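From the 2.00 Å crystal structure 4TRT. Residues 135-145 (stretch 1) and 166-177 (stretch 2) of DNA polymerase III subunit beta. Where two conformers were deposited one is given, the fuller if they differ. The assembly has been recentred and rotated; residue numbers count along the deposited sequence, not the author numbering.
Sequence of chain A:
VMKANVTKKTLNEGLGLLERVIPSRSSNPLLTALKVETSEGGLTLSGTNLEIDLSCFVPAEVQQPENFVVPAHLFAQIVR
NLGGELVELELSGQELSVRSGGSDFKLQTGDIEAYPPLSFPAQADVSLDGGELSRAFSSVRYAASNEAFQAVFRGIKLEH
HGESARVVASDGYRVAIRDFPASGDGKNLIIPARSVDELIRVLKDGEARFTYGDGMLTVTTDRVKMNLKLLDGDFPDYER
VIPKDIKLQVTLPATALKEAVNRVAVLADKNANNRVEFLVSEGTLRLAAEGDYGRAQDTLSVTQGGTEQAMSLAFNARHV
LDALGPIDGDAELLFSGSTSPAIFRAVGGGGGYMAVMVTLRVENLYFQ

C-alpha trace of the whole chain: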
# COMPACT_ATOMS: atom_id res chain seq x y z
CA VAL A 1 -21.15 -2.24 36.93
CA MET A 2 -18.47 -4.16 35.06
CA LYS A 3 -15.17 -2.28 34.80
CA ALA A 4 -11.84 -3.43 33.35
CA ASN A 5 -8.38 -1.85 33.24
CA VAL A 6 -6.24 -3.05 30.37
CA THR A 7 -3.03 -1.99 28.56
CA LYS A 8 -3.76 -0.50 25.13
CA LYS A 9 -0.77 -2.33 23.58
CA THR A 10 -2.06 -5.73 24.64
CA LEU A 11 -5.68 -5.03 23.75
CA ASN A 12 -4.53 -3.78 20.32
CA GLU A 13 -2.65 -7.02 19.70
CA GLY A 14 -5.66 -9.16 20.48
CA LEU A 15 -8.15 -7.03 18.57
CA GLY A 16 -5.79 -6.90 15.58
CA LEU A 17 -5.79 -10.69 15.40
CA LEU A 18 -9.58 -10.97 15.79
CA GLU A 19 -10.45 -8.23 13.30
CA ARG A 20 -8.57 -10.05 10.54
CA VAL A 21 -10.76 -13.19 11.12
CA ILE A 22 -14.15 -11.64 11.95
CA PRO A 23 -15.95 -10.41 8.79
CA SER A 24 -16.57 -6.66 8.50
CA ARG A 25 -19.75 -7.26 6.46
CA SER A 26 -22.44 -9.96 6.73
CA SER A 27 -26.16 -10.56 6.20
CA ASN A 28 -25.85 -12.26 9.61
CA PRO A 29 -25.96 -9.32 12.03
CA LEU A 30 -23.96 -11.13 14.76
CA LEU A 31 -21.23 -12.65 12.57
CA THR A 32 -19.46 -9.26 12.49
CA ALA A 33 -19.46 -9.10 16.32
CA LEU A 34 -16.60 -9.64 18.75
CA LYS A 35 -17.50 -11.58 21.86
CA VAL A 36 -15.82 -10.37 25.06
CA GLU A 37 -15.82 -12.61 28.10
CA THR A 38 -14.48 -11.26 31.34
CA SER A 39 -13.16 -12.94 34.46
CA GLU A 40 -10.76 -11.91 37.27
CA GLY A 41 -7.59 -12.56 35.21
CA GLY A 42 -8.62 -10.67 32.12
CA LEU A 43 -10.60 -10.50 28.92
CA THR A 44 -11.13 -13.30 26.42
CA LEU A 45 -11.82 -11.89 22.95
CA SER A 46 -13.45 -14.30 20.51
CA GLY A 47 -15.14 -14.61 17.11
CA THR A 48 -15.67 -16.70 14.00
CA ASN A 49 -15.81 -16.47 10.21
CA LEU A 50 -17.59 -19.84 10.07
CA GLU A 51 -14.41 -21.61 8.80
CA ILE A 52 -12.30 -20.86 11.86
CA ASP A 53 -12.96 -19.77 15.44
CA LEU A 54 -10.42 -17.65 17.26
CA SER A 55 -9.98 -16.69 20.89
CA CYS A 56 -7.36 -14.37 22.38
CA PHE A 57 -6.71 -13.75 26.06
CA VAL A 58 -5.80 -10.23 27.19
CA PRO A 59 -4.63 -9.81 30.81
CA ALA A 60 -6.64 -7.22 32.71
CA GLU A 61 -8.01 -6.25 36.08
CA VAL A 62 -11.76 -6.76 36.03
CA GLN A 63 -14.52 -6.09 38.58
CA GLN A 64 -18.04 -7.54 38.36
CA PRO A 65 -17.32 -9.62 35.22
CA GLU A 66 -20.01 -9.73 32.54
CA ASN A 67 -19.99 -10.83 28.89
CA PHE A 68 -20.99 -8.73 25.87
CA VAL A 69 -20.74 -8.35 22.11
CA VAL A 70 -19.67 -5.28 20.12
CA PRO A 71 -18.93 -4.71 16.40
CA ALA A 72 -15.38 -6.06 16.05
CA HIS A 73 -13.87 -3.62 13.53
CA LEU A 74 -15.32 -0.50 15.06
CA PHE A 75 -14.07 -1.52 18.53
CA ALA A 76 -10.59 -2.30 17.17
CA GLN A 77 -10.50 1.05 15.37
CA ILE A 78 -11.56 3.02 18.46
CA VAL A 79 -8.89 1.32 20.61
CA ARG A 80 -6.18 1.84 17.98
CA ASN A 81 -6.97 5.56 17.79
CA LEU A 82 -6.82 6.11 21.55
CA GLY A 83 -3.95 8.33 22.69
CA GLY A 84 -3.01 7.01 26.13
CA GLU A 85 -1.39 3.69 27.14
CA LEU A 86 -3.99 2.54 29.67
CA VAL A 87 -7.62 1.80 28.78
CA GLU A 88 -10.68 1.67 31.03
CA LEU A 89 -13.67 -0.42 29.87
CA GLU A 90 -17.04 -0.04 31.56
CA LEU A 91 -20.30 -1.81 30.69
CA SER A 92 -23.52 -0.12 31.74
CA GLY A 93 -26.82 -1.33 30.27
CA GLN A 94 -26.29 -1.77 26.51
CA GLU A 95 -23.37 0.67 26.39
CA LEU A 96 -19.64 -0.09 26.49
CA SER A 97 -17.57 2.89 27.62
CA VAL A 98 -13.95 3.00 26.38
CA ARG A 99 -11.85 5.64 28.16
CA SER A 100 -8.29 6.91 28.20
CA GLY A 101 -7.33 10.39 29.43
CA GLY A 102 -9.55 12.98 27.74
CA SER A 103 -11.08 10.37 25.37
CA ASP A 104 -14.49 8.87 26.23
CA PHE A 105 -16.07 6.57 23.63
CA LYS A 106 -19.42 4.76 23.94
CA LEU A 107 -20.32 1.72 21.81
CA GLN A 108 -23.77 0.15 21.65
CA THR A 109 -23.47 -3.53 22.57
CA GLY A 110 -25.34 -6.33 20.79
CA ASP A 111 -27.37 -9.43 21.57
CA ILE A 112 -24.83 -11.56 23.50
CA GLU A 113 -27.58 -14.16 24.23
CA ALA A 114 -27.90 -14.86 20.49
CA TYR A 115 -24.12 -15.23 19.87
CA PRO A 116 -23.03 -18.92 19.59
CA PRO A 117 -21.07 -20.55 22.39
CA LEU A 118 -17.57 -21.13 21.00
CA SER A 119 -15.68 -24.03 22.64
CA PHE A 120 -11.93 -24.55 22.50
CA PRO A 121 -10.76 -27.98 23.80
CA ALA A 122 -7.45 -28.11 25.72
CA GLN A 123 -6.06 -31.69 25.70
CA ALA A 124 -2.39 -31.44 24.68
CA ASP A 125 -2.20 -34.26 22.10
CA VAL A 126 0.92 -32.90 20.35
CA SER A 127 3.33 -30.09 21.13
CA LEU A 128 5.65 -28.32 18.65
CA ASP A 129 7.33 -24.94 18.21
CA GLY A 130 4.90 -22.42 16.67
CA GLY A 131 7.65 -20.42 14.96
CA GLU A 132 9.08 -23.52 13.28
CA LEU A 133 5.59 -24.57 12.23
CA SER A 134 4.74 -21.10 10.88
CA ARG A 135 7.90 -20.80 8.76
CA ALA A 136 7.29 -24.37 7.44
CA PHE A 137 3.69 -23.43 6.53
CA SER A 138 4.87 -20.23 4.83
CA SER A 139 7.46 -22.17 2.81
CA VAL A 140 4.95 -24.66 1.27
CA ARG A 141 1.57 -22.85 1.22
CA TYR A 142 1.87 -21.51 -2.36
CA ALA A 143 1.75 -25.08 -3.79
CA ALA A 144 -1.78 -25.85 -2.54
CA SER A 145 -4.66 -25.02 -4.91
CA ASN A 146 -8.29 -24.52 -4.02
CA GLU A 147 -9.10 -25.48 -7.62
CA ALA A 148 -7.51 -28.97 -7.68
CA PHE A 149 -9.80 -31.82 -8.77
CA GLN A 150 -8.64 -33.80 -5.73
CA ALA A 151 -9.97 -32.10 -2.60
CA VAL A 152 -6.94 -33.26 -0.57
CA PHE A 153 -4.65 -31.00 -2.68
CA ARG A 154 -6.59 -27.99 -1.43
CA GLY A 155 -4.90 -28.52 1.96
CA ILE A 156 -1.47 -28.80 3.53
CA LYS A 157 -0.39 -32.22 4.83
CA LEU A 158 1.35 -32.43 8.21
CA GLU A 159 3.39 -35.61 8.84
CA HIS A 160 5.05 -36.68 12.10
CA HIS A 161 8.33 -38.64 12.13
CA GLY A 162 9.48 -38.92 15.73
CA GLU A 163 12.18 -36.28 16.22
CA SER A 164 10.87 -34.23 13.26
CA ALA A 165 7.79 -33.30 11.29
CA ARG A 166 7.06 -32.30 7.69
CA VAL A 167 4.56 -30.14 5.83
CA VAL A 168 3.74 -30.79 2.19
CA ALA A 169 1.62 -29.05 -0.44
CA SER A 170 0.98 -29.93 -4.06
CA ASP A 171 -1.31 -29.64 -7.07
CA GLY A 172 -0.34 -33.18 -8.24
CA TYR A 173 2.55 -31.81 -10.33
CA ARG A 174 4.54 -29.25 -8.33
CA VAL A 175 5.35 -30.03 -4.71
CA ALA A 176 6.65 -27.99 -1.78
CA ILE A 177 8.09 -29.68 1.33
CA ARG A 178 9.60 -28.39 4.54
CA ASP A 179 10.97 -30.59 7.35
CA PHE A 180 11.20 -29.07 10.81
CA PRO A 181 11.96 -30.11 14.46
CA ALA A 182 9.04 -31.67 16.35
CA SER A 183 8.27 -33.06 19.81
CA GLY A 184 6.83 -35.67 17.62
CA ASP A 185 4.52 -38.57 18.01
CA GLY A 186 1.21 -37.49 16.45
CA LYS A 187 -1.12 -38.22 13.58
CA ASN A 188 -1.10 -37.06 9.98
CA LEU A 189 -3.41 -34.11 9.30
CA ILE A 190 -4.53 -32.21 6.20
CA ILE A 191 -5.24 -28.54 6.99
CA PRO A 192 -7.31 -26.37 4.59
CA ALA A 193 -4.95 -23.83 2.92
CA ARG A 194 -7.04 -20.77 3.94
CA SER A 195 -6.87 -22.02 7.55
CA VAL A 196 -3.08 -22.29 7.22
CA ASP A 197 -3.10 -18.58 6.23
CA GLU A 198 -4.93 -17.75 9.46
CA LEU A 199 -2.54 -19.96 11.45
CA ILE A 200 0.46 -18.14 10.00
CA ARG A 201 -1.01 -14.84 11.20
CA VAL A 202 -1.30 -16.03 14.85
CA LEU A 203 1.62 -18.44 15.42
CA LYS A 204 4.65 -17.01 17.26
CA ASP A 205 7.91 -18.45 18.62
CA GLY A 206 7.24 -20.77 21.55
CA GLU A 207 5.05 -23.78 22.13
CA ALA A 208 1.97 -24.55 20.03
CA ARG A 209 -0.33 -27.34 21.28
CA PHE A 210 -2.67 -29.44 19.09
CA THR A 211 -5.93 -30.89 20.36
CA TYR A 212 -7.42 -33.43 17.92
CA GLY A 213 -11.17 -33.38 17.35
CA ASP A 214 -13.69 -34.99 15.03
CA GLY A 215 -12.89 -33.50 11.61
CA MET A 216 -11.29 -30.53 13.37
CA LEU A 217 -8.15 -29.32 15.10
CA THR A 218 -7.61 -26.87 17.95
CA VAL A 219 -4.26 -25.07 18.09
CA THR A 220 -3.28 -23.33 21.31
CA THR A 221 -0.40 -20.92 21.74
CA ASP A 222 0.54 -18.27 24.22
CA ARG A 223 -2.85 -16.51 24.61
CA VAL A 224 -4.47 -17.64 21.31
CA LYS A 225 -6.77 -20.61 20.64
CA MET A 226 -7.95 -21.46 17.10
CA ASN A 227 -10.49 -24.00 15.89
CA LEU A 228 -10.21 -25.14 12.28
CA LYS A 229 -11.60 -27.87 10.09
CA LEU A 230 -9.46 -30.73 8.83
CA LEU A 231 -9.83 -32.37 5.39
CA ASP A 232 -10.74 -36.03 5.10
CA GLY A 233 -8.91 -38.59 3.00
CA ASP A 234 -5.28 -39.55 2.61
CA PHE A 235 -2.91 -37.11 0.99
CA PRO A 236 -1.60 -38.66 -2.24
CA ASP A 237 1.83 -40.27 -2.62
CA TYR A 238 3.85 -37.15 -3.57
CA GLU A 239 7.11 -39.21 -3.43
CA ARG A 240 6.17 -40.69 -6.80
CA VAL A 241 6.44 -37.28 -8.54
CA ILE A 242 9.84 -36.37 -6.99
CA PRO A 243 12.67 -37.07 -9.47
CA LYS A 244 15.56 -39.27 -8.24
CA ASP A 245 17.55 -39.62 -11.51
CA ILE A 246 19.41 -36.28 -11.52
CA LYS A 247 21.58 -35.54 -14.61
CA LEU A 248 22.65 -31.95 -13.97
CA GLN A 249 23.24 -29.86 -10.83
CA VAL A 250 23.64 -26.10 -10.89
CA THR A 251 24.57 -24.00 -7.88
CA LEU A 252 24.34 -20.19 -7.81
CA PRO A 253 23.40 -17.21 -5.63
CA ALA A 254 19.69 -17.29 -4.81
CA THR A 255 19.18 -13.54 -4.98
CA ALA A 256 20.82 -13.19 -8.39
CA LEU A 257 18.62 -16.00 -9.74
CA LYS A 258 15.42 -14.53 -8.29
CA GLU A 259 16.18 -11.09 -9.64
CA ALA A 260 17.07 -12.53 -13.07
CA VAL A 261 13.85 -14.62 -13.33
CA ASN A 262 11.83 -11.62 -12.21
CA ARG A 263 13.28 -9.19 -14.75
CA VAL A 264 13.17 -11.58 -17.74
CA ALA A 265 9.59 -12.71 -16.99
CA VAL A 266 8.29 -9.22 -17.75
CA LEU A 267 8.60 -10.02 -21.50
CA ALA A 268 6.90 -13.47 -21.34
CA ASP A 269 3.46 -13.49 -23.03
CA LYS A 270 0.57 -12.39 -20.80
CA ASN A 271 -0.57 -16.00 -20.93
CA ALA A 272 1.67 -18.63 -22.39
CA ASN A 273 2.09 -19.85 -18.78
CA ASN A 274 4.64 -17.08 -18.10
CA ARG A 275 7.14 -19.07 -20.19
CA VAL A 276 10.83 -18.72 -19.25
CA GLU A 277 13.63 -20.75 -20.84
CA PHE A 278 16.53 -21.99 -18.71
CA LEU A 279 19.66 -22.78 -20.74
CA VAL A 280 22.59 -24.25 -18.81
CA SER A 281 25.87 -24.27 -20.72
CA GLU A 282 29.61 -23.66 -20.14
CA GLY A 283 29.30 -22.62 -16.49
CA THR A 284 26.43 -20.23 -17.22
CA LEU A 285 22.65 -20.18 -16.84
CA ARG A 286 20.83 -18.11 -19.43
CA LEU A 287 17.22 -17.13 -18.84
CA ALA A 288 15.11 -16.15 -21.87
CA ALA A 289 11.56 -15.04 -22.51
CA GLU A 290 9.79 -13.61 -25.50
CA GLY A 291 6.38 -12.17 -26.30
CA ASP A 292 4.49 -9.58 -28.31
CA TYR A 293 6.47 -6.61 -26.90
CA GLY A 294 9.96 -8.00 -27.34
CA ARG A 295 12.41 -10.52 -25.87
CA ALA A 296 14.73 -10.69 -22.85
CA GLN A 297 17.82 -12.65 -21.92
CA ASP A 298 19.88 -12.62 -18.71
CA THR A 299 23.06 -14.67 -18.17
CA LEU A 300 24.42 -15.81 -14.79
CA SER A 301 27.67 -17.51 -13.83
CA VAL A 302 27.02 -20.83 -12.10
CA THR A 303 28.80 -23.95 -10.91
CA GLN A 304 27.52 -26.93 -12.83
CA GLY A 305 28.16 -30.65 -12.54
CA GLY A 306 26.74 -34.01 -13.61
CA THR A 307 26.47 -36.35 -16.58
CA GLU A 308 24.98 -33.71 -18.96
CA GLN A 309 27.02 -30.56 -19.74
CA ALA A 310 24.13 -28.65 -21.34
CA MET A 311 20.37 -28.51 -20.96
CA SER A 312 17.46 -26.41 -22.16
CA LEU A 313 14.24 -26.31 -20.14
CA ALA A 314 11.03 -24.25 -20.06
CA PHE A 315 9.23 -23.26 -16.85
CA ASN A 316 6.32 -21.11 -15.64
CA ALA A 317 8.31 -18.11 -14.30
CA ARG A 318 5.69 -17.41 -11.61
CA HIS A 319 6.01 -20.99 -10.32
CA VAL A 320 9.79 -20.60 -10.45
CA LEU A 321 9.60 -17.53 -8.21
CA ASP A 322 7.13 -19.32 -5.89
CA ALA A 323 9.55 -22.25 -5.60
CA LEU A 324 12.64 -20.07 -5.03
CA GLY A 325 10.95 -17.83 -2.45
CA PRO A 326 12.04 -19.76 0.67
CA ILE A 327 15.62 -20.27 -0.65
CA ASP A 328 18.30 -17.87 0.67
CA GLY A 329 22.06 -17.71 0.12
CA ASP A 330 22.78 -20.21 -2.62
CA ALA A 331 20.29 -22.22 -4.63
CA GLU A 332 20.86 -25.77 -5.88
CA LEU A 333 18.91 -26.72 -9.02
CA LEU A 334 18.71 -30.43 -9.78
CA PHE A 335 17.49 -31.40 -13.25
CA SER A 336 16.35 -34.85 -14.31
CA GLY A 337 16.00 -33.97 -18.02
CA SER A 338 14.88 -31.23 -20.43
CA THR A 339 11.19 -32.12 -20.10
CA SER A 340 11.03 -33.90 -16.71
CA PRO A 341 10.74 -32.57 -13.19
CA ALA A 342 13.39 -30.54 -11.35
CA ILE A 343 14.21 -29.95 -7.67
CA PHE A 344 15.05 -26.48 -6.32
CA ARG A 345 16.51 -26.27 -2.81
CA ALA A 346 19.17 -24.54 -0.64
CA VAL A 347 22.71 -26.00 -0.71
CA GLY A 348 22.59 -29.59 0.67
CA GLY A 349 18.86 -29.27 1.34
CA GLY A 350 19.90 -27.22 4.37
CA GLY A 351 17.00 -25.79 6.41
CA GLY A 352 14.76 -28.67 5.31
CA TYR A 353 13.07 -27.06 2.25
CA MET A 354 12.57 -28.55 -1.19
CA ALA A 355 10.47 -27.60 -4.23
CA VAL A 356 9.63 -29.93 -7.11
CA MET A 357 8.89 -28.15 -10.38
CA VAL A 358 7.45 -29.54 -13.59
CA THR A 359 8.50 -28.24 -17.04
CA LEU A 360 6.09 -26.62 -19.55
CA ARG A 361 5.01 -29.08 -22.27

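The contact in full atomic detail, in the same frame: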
# COMPACT_ATOMS: atom_id res chain seq x y z
N ARG A 135 6.96 -20.96 9.88
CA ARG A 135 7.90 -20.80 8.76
C ARG A 135 7.79 -22.00 7.80
O ARG A 135 7.86 -21.82 6.59
CB ARG A 135 9.33 -20.51 9.26
CG ARG A 135 9.64 -19.01 9.36
CD ARG A 135 10.99 -18.67 9.99
NE ARG A 135 10.86 -18.45 11.44
CZ ARG A 135 11.04 -19.36 12.40
NH1 ARG A 135 11.37 -20.61 12.11
NH2 ARG A 135 10.88 -19.01 13.68
N ALA A 136 7.53 -23.21 8.30
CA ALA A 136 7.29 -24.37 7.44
C ALA A 136 6.02 -24.16 6.60
O ALA A 136 6.06 -24.32 5.38
CB ALA A 136 7.20 -25.66 8.24
N PHE A 137 4.93 -23.78 7.25
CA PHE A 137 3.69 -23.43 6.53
C PHE A 137 3.92 -22.40 5.43
O PHE A 137 3.46 -22.58 4.30
CB PHE A 137 2.63 -22.85 7.48
CG PHE A 137 1.85 -23.88 8.26
CD1 PHE A 137 1.64 -25.18 7.78
CD2 PHE A 137 1.26 -23.52 9.47
CE1 PHE A 137 0.89 -26.09 8.52
CE2 PHE A 137 0.51 -24.42 10.20
CZ PHE A 137 0.34 -25.71 9.73
N SER A 138 4.63 -21.33 5.76
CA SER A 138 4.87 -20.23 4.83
C SER A 138 5.74 -20.65 3.64
O SER A 138 5.65 -20.06 2.57
CB SER A 138 5.57 -19.06 5.53
OG SER A 138 4.69 -18.43 6.43
N SER A 139 6.58 -21.66 3.85
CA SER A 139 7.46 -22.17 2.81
C SER A 139 6.74 -23.04 1.79
O SER A 139 7.21 -23.14 0.65
CB SER A 139 8.61 -22.98 3.43
OG SER A 139 9.38 -22.13 4.25
N VAL A 140 5.64 -23.70 2.18
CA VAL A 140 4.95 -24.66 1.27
C VAL A 140 3.57 -24.25 0.79
O VAL A 140 3.09 -24.80 -0.18
CB VAL A 140 4.89 -26.07 1.87
CG1 VAL A 140 6.28 -26.49 2.33
CG2 VAL A 140 3.83 -26.15 2.98
N ARG A 141 2.98 -23.24 1.42
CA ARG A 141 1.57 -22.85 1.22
C ARG A 141 1.21 -22.54 -0.24
O ARG A 141 0.14 -22.90 -0.71
CB ARG A 141 1.26 -21.63 2.12
CG ARG A 141 0.17 -20.68 1.64
CD ARG A 141 -1.15 -21.33 1.91
NE ARG A 141 -2.33 -20.55 1.51
CZ ARG A 141 -3.03 -20.76 0.40
NH1 ARG A 141 -2.64 -21.66 -0.51
NH2 ARG A 141 -4.12 -20.04 0.20
N TYR A 142 2.10 -21.86 -0.96
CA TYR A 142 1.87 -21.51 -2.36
C TYR A 142 1.50 -22.71 -3.27
O TYR A 142 0.86 -22.54 -4.30
CB TYR A 142 3.11 -20.81 -2.95
CG TYR A 142 4.29 -21.75 -3.16
CD1 TYR A 142 4.40 -22.51 -4.31
CD2 TYR A 142 5.29 -21.88 -2.19
CE1 TYR A 142 5.46 -23.37 -4.50
CE2 TYR A 142 6.35 -22.76 -2.37
CZ TYR A 142 6.44 -23.49 -3.54
OH TYR A 142 7.48 -24.34 -3.78
N ALA A 143 1.94 -23.92 -2.91
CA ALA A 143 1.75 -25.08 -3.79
C ALA A 143 0.34 -25.68 -3.74
O ALA A 143 -0.03 -26.46 -4.62
CB ALA A 143 2.78 -26.17 -3.45
N ALA A 144 -0.41 -25.35 -2.69
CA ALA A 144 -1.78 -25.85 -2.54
C ALA A 144 -2.69 -25.05 -3.47
O ALA A 144 -2.50 -23.85 -3.64
CB ALA A 144 -2.26 -25.72 -1.10
N SER A 145 -3.67 -25.71 -4.08
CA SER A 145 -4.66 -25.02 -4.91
C SER A 145 -6.06 -25.41 -4.51
O SER A 145 -6.40 -26.59 -4.40
CB SER A 145 -4.48 -25.27 -6.41
OG SER A 145 -5.56 -24.68 -7.13
N ARG A 166 6.97 -32.77 9.06
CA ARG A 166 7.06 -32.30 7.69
C ARG A 166 5.73 -31.74 7.25
O ARG A 166 4.68 -32.31 7.57
CB ARG A 166 7.45 -33.46 6.78
CG ARG A 166 7.27 -33.19 5.30
CD ARG A 166 7.71 -34.38 4.47
NE ARG A 166 9.15 -34.46 4.41
CZ ARG A 166 9.82 -35.20 3.54
NH1 ARG A 166 9.19 -35.97 2.65
NH2 ARG A 166 11.14 -35.17 3.56
N VAL A 167 5.76 -30.62 6.52
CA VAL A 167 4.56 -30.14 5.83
C VAL A 167 4.77 -30.24 4.34
O VAL A 167 5.88 -30.04 3.85
CB VAL A 167 4.14 -28.70 6.19
CG1 VAL A 167 3.52 -28.66 7.58
CG2 VAL A 167 5.32 -27.74 6.04
N VAL A 168 3.69 -30.57 3.62
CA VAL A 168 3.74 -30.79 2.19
C VAL A 168 2.50 -30.19 1.53
O VAL A 168 1.38 -30.35 2.03
CB VAL A 168 3.79 -32.30 1.85
CG1 VAL A 168 4.07 -32.54 0.37
CG2 VAL A 168 4.81 -33.03 2.71
N ALA A 169 2.71 -29.50 0.41
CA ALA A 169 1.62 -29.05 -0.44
C ALA A 169 1.92 -29.39 -1.89
O ALA A 169 3.09 -29.52 -2.28
CB ALA A 169 1.44 -27.55 -0.27
N SER A 170 0.85 -29.55 -2.68
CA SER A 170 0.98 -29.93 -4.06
C SER A 170 -0.31 -29.70 -4.83
O SER A 170 -1.39 -29.63 -4.26
CB SER A 170 1.37 -31.42 -4.14
OG SER A 170 1.53 -31.83 -5.48
N ASP A 171 -0.17 -29.58 -6.14
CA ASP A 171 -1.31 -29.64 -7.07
C ASP A 171 -1.27 -30.92 -7.92
O ASP A 171 -1.92 -30.98 -8.95
CB ASP A 171 -1.30 -28.41 -7.99
CG ASP A 171 -0.02 -28.28 -8.82
OD1 ASP A 171 0.73 -29.27 -9.01
OD2 ASP A 171 0.26 -27.16 -9.28
N GLY A 172 -0.51 -31.92 -7.49
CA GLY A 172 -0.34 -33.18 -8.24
C GLY A 172 0.86 -33.17 -9.18
O GLY A 172 1.27 -34.22 -9.69
N TYR A 173 1.43 -31.99 -9.40
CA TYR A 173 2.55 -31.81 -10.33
C TYR A 173 3.72 -31.13 -9.61
O TYR A 173 4.77 -31.77 -9.41
CB TYR A 173 2.12 -31.00 -11.55
CG TYR A 173 0.97 -31.62 -12.31
CD1 TYR A 173 -0.36 -31.37 -11.94
CD2 TYR A 173 1.20 -32.45 -13.40
CE1 TYR A 173 -1.42 -31.93 -12.63
CE2 TYR A 173 0.14 -33.02 -14.10
CZ TYR A 173 -1.16 -32.76 -13.71
OH TYR A 173 -2.21 -33.32 -14.41
N ARG A 174 3.55 -29.87 -9.22
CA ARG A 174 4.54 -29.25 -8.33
C ARG A 174 4.30 -29.64 -6.88
O ARG A 174 3.18 -29.93 -6.49
CB ARG A 174 4.60 -27.73 -8.48
CG ARG A 174 3.35 -26.98 -8.07
CD ARG A 174 3.60 -25.51 -8.25
NE ARG A 174 2.45 -24.66 -7.97
CZ ARG A 174 2.52 -23.34 -7.81
NH1 ARG A 174 3.69 -22.71 -7.88
NH2 ARG A 174 1.43 -22.64 -7.56
N VAL A 175 5.37 -29.61 -6.10
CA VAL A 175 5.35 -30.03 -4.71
C VAL A 175 6.24 -29.07 -3.93
O VAL A 175 7.30 -28.64 -4.42
CB VAL A 175 5.92 -31.46 -4.53
CG1 VAL A 175 5.61 -31.95 -3.13
CG2 VAL A 175 5.37 -32.42 -5.59
N ALA A 176 5.82 -28.74 -2.71
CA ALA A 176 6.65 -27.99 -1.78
C ALA A 176 6.65 -28.75 -0.46
O ALA A 176 5.60 -29.19 0.00
CB ALA A 176 6.09 -26.59 -1.58
N ILE A 177 7.85 -28.91 0.10
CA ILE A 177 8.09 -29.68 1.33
C ILE A 177 8.98 -28.87 2.25
O ILE A 177 9.95 -28.25 1.80
CB ILE A 177 8.82 -31.00 0.99
CG1 ILE A 177 7.97 -31.88 0.08
CG2 ILE A 177 9.25 -31.76 2.26
CD1 ILE A 177 8.76 -33.01 -0.54
O HOH W 1 7.23 -26.10 -6.44
O HOH W 2 -0.42 -25.30 -7.35

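The second stretch is a hairpin: strand 166-170 runs out, a turn reverses the chain, and strand 175-177 returns. Reciprocal backbone bonds fix the pairing, with Ala-169 N to Ala-176 O and Ala-176 N to Ala-169 O both 2.9 Å. Helix 135-140 lies across one face of this ladder. Its axis makes 19° with strand 166-170 and 164° with strand 175-177, so it runs nearly parallel to one and nearly antiparallel to the other, at closest approaches of 8.1 and 7.9 Å. Side chains alternate along each strand, and those of Val-167, Ala-169 and Ala-176 point toward the first stretch, whereas Val-168, Val-175 and Ile-177 point away.

Val-140 covers the most surface (86 Å²) and reaches both strands. Its CG2 lies 3.8 Å from Val-167 CG2, while its CB lies 3.7 Å from Ala-176 CB. Val-140 CG1 is 3.6 Å from Ala-176 C. The small Ala-176 side chain is compatible with a close backbone approach: the CA atoms of Val-140 and Ala-176 are 4.8 Å apart.

Val-167, with 85 Å² covered, is the counterpart on the strand. Beyond Val-140 it meets Ala-136, whose CB is 3.6 Å from Val-167 CG2, and Phe-137, whose CE1 is 3.8 Å from Val-167 CG1. The CA-to-CB bond of Phe-137 points away, but with chi1 at -80° the end of the ring comes nearer.

Ala-143 (77 Å²) continues the apolar surface further along the first stretch. Its CB is 3.7 Å from Ala-169 CB and 3.8 Å from Ala-176 CB, so one methyl packs against the two paired strand residues. These are dispersion contacts, and burial of apolar surface is their chemistry; the two stretches together bury 624 Å².

No direct hydrogen bond crosses the contact. Tyr-142 O and Arg-174 NH2 are 3.3 Å apart, but the angle is poor. Water supplies the polar links instead. Water 2 donates to Ala-143 O (3.0 Å from the water O) and to Asp-171 OD2 (2.8 Å from it), and accepts from Arg-174 NE at 3.0 Å. Asp-171 also organises the turn: its OD1 accepts from Tyr-173 N at 2.8 Å and Arg-174 N at 2.9 Å, and its OD2 forms a salt bridge with Arg-174 NE at 3.6 Å. The guanidinium thus held has Ala-143 CA and Tyr-142 CD1 over one face. Water 1 makes a second bridge, 3.2 Å from Tyr-142 OH and donating to Val-175 O at 3.2 Å.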